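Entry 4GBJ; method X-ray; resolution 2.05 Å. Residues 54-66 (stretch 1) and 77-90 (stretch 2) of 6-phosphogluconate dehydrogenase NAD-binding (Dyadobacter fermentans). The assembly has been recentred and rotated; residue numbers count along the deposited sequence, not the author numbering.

Stretch 1 (54-66) NAIDAITPGGIVF
Stretch 2 77-90: ELFSMELVEKLGKD

A loop that packs against a helix often secures itself at the helix's C-terminal end, where backbone carbonyls lack the partners of the next turn; residues 54-66 and 77-90 of this chain illustrate the principle. After an extended N54 (-121/135), stretch 1 takes helical phi/psi at 55-58 (A55 -52/-37, I56 -66/-29), extends through I59 (-81/136) and T60 (-112/125), and reverses in a type II beta turn from T60 to G63, closed by G63 N to T60 O at 2.8 Å. P61 (-50/127) and G62 (76/-1) occupy its central positions, the positive phi of G62 favouring glycine. The strand 64-66 follows. In stretch 2 an earlier helix ends at L78, F79 breaks away (-86/64), and S80 (-72/166) N-caps the helix 81-87, its p rotamer placing OG 3.4 Å from L83 N in a weak capping bond. G88 leaves the helix with positive phi (55/-158).

The two stretches advance in the same order along their contact: CA atoms pair A55 with L78 at 7.7 Å, I56 with L83 at 5.7 Å, P61 with L87 at 4.5 Å and G62 with D90 at 4.7 Å. The turn thus meets the helix end, and G62 N donates a nearly linear hydrogen bond (171°) to L87 O at 2.8 Å. P61 CA lies 3.3 Å from K86 O and 3.5 Å from L87 O, while G62 CA approaches K89 O at 3.3 Å; these CA-H...O contacts supplement the conventional bond.

A second polar tie comes from K86, whose all-t side chain extends far enough for NZ to donate to I56 O at 2.8 Å. Its aliphatic portion is also used: K86 CD rests 3.6 Å from I56 CG1, and K86 CE lies 3.5 Å from I59 O.

The rest of the packing is largely apolar. A55 points its CB toward stretch 2, 3.5 Å from CD1 of L78 (t, p) and 4.1 Å from CD1 of L83 (chi1 t, chi2 148°). I56 (t, t) starts sideways, yet its CD1 comes within 4.4 Å of L83 CB. I59 (m, m) points toward the helix and spans one turn of it, with CG1 4.1 Å from L83 CG and CG2 3.9 Å from L87 CB. L87 (t, p) starts away overall, but its end returns: L87 CD2 lies 3.8 Å from CG1 of V65 (p), and L87 CD1 also contacts G63 O at 3.6 Å. That same V65 CG1 sits at the ring edge of F79 (m, chi2 -88°), 4.4 Å from F79 CE1. Together the stretches bury 747 Å², both sides summed.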

# COMPACT_ATOMS: atom_id res chain seq x y z
N ASN B 54 38.42 15.47 -13.37
CA ASN B 54 38.41 14.00 -13.30
C ASN B 54 38.08 13.51 -11.88
O ASN B 54 38.61 14.04 -10.91
CB ASN B 54 39.75 13.43 -13.75
CG ASN B 54 40.08 13.80 -15.17
OD1 ASN B 54 39.36 13.45 -16.11
ND2 ASN B 54 41.17 14.51 -15.38
N ALA B 55 37.20 12.52 -11.75
CA ALA B 55 36.77 12.01 -10.45
C ALA B 55 37.93 11.61 -9.50
O ALA B 55 37.83 11.85 -8.29
CB ALA B 55 35.84 10.83 -10.63
N ILE B 56 39.02 11.05 -10.02
CA ILE B 56 40.13 10.61 -9.15
C ILE B 56 40.84 11.81 -8.44
O ILE B 56 41.38 11.63 -7.34
CB ILE B 56 41.14 9.75 -9.95
CG1 ILE B 56 42.02 8.92 -8.99
CG2 ILE B 56 41.99 10.62 -10.87
CD1 ILE B 56 42.63 7.71 -9.60
N ASP B 57 40.83 13.01 -9.06
CA ASP B 57 41.42 14.22 -8.50
C ASP B 57 40.64 14.72 -7.27
O ASP B 57 41.17 15.51 -6.50
CB ASP B 57 41.46 15.33 -9.56
CG ASP B 57 42.27 15.03 -10.82
OD1 ASP B 57 43.25 14.23 -10.73
OD2 ASP B 57 41.97 15.64 -11.88
N ALA B 58 39.39 14.25 -7.08
CA ALA B 58 38.51 14.61 -5.97
C ALA B 58 38.81 13.75 -4.71
O ALA B 58 38.47 14.17 -3.60
CB ALA B 58 37.06 14.39 -6.39
N ILE B 59 39.41 12.57 -4.89
CA ILE B 59 39.64 11.59 -3.81
C ILE B 59 40.86 11.92 -2.97
O ILE B 59 41.90 12.24 -3.50
CB ILE B 59 39.80 10.15 -4.39
CG1 ILE B 59 38.58 9.76 -5.24
CG2 ILE B 59 39.98 9.13 -3.25
CD1 ILE B 59 37.29 9.69 -4.49
N THR B 60 40.70 11.81 -1.65
CA THR B 60 41.76 11.99 -0.67
C THR B 60 42.04 10.63 -0.03
O THR B 60 41.12 10.06 0.56
CB THR B 60 41.34 13.01 0.42
OG1 THR B 60 41.13 14.29 -0.17
CG2 THR B 60 42.41 13.17 1.52
N PRO B 61 43.30 10.12 -0.04
CA PRO B 61 43.60 8.87 0.69
C PRO B 61 43.08 8.93 2.13
O PRO B 61 43.27 9.94 2.79
CB PRO B 61 45.13 8.83 0.66
CG PRO B 61 45.47 9.54 -0.57
CD PRO B 61 44.50 10.65 -0.70
N GLY B 62 42.31 7.93 2.55
CA GLY B 62 41.77 7.91 3.91
C GLY B 62 40.60 8.85 4.18
O GLY B 62 40.09 8.85 5.30
N GLY B 63 40.15 9.61 3.18
CA GLY B 63 39.02 10.52 3.27
C GLY B 63 37.67 9.86 3.02
O GLY B 63 37.56 8.64 3.04
N ILE B 64 36.63 10.68 2.81
CA ILE B 64 35.25 10.27 2.58
C ILE B 64 34.85 10.63 1.16
O ILE B 64 35.12 11.73 0.71
CB ILE B 64 34.29 10.96 3.59
CG1 ILE B 64 34.57 10.48 5.02
CG2 ILE B 64 32.82 10.70 3.22
CD1 ILE B 64 34.21 11.52 6.08
N VAL B 65 34.18 9.71 0.46
CA VAL B 65 33.67 10.02 -0.87
C VAL B 65 32.20 9.59 -0.91
O VAL B 65 31.88 8.50 -0.50
CB VAL B 65 34.49 9.42 -2.04
CG1 VAL B 65 34.69 7.90 -1.88
CG2 VAL B 65 33.80 9.73 -3.37
N PHE B 66 31.32 10.46 -1.33
CA PHE B 66 29.91 10.13 -1.55
C PHE B 66 29.72 9.95 -3.03
O PHE B 66 30.32 10.70 -3.78
CB PHE B 66 28.98 11.24 -1.06
CG PHE B 66 28.75 11.30 0.42
CD1 PHE B 66 27.54 10.92 0.97
CD2 PHE B 66 29.74 11.75 1.29
CE1 PHE B 66 27.33 10.93 2.34
CE2 PHE B 66 29.52 11.79 2.66
CZ PHE B 66 28.33 11.36 3.18
N GLU B 77 31.85 1.71 -13.40
CA GLU B 77 32.74 2.44 -14.34
C GLU B 77 33.58 3.45 -13.58
O GLU B 77 34.74 3.69 -13.91
CB GLU B 77 31.90 3.15 -15.43
CG GLU B 77 32.56 4.30 -16.20
CD GLU B 77 31.64 4.99 -17.19
OE1 GLU B 77 30.40 4.96 -16.99
OE2 GLU B 77 32.16 5.61 -18.15
N LEU B 78 32.98 4.10 -12.61
CA LEU B 78 33.67 5.12 -11.85
C LEU B 78 34.57 4.52 -10.78
O LEU B 78 35.70 4.95 -10.63
CB LEU B 78 32.64 6.03 -11.20
CG LEU B 78 33.19 7.27 -10.56
CD1 LEU B 78 33.98 8.08 -11.58
CD2 LEU B 78 32.08 8.09 -9.96
N PHE B 79 34.08 3.54 -10.03
CA PHE B 79 34.85 2.94 -8.96
C PHE B 79 35.78 1.81 -9.45
O PHE B 79 35.69 0.64 -9.03
CB PHE B 79 33.91 2.50 -7.82
CG PHE B 79 33.51 3.74 -7.05
CD1 PHE B 79 34.29 4.20 -6.01
CD2 PHE B 79 32.49 4.56 -7.51
CE1 PHE B 79 34.00 5.41 -5.38
CE2 PHE B 79 32.22 5.80 -6.88
CZ PHE B 79 33.00 6.22 -5.85
N SER B 80 36.73 2.21 -10.29
CA SER B 80 37.74 1.32 -10.83
C SER B 80 38.71 0.97 -9.73
O SER B 80 38.76 1.67 -8.72
CB SER B 80 38.48 2.02 -11.97
OG SER B 80 39.15 3.16 -11.45
N MSE B 81 39.54 -0.05 -9.93
CA MSE B 81 40.57 -0.43 -8.95
C MSE B 81 41.53 0.73 -8.59
O MSE B 81 41.93 0.84 -7.44
CB MSE B 81 41.41 -1.59 -9.49
CG MSE B 81 40.71 -2.94 -9.41
SE MSE B 81 42.12 -4.35 -9.74
CE MSE B 81 42.85 -3.80 -11.34
N GLU B 82 41.91 1.56 -9.59
CA GLU B 82 42.86 2.65 -9.40
C GLU B 82 42.23 3.80 -8.60
O GLU B 82 42.93 4.40 -7.79
CB GLU B 82 43.45 3.16 -10.73
CG GLU B 82 42.49 3.95 -11.60
CD GLU B 82 42.79 3.85 -13.09
OE1 GLU B 82 41.94 3.29 -13.83
OE2 GLU B 82 43.88 4.29 -13.51
N LEU B 83 40.93 4.05 -8.74
CA LEU B 83 40.27 5.08 -7.96
C LEU B 83 40.11 4.61 -6.50
O LEU B 83 40.45 5.36 -5.58
CB LEU B 83 38.94 5.49 -8.58
CG LEU B 83 38.26 6.67 -7.85
CD1 LEU B 83 37.46 7.53 -8.82
CD2 LEU B 83 37.31 6.19 -6.75
N VAL B 84 39.65 3.37 -6.30
CA VAL B 84 39.47 2.77 -4.96
C VAL B 84 40.85 2.68 -4.23
O VAL B 84 40.97 2.87 -3.02
CB VAL B 84 38.80 1.37 -5.09
CG1 VAL B 84 38.66 0.67 -3.74
CG2 VAL B 84 37.43 1.45 -5.76
N GLU B 85 41.87 2.36 -4.97
CA GLU B 85 43.22 2.31 -4.42
C GLU B 85 43.66 3.69 -3.93
O GLU B 85 44.29 3.78 -2.87
CB GLU B 85 44.19 1.79 -5.46
CG GLU B 85 45.62 1.84 -4.94
CD GLU B 85 46.67 1.11 -5.76
OE1 GLU B 85 46.51 1.00 -7.00
OE2 GLU B 85 47.68 0.71 -5.15
N LYS B 86 43.30 4.77 -4.66
CA LYS B 86 43.66 6.10 -4.17
C LYS B 86 42.89 6.38 -2.87
O LYS B 86 43.49 6.81 -1.92
CB LYS B 86 43.39 7.16 -5.21
CG LYS B 86 43.99 8.50 -4.82
CD LYS B 86 43.81 9.48 -5.91
CE LYS B 86 44.39 10.81 -5.55
NZ LYS B 86 44.11 11.81 -6.60
N LEU B 87 41.59 6.07 -2.81
CA LEU B 87 40.77 6.19 -1.57
C LEU B 87 41.48 5.49 -0.39
O LEU B 87 41.54 6.03 0.70
CB LEU B 87 39.38 5.60 -1.80
CG LEU B 87 38.41 5.70 -0.63
CD1 LEU B 87 38.23 7.15 -0.18
CD2 LEU B 87 37.10 5.06 -0.98
N GLY B 88 42.02 4.30 -0.64
CA GLY B 88 42.96 3.60 0.23
C GLY B 88 42.57 3.34 1.67
O GLY B 88 41.39 3.31 2.01
N LYS B 89 43.60 3.14 2.51
CA LYS B 89 43.46 2.75 3.91
C LYS B 89 42.61 3.73 4.71
O LYS B 89 42.86 4.93 4.68
CB LYS B 89 44.82 2.61 4.59
CG LYS B 89 44.72 1.92 5.94
CD LYS B 89 46.07 1.79 6.64
CE LYS B 89 45.95 1.73 8.15
NZ LYS B 89 45.21 0.52 8.61
N ASP B 90 41.59 3.19 5.39
CA ASP B 90 40.64 3.93 6.23
C ASP B 90 39.71 4.87 5.42
O ASP B 90 38.91 5.57 6.02
CB ASP B 90 41.36 4.72 7.35
CG ASP B 90 42.22 3.85 8.24
OD1 ASP B 90 41.85 2.68 8.46
OD2 ASP B 90 43.26 4.37 8.77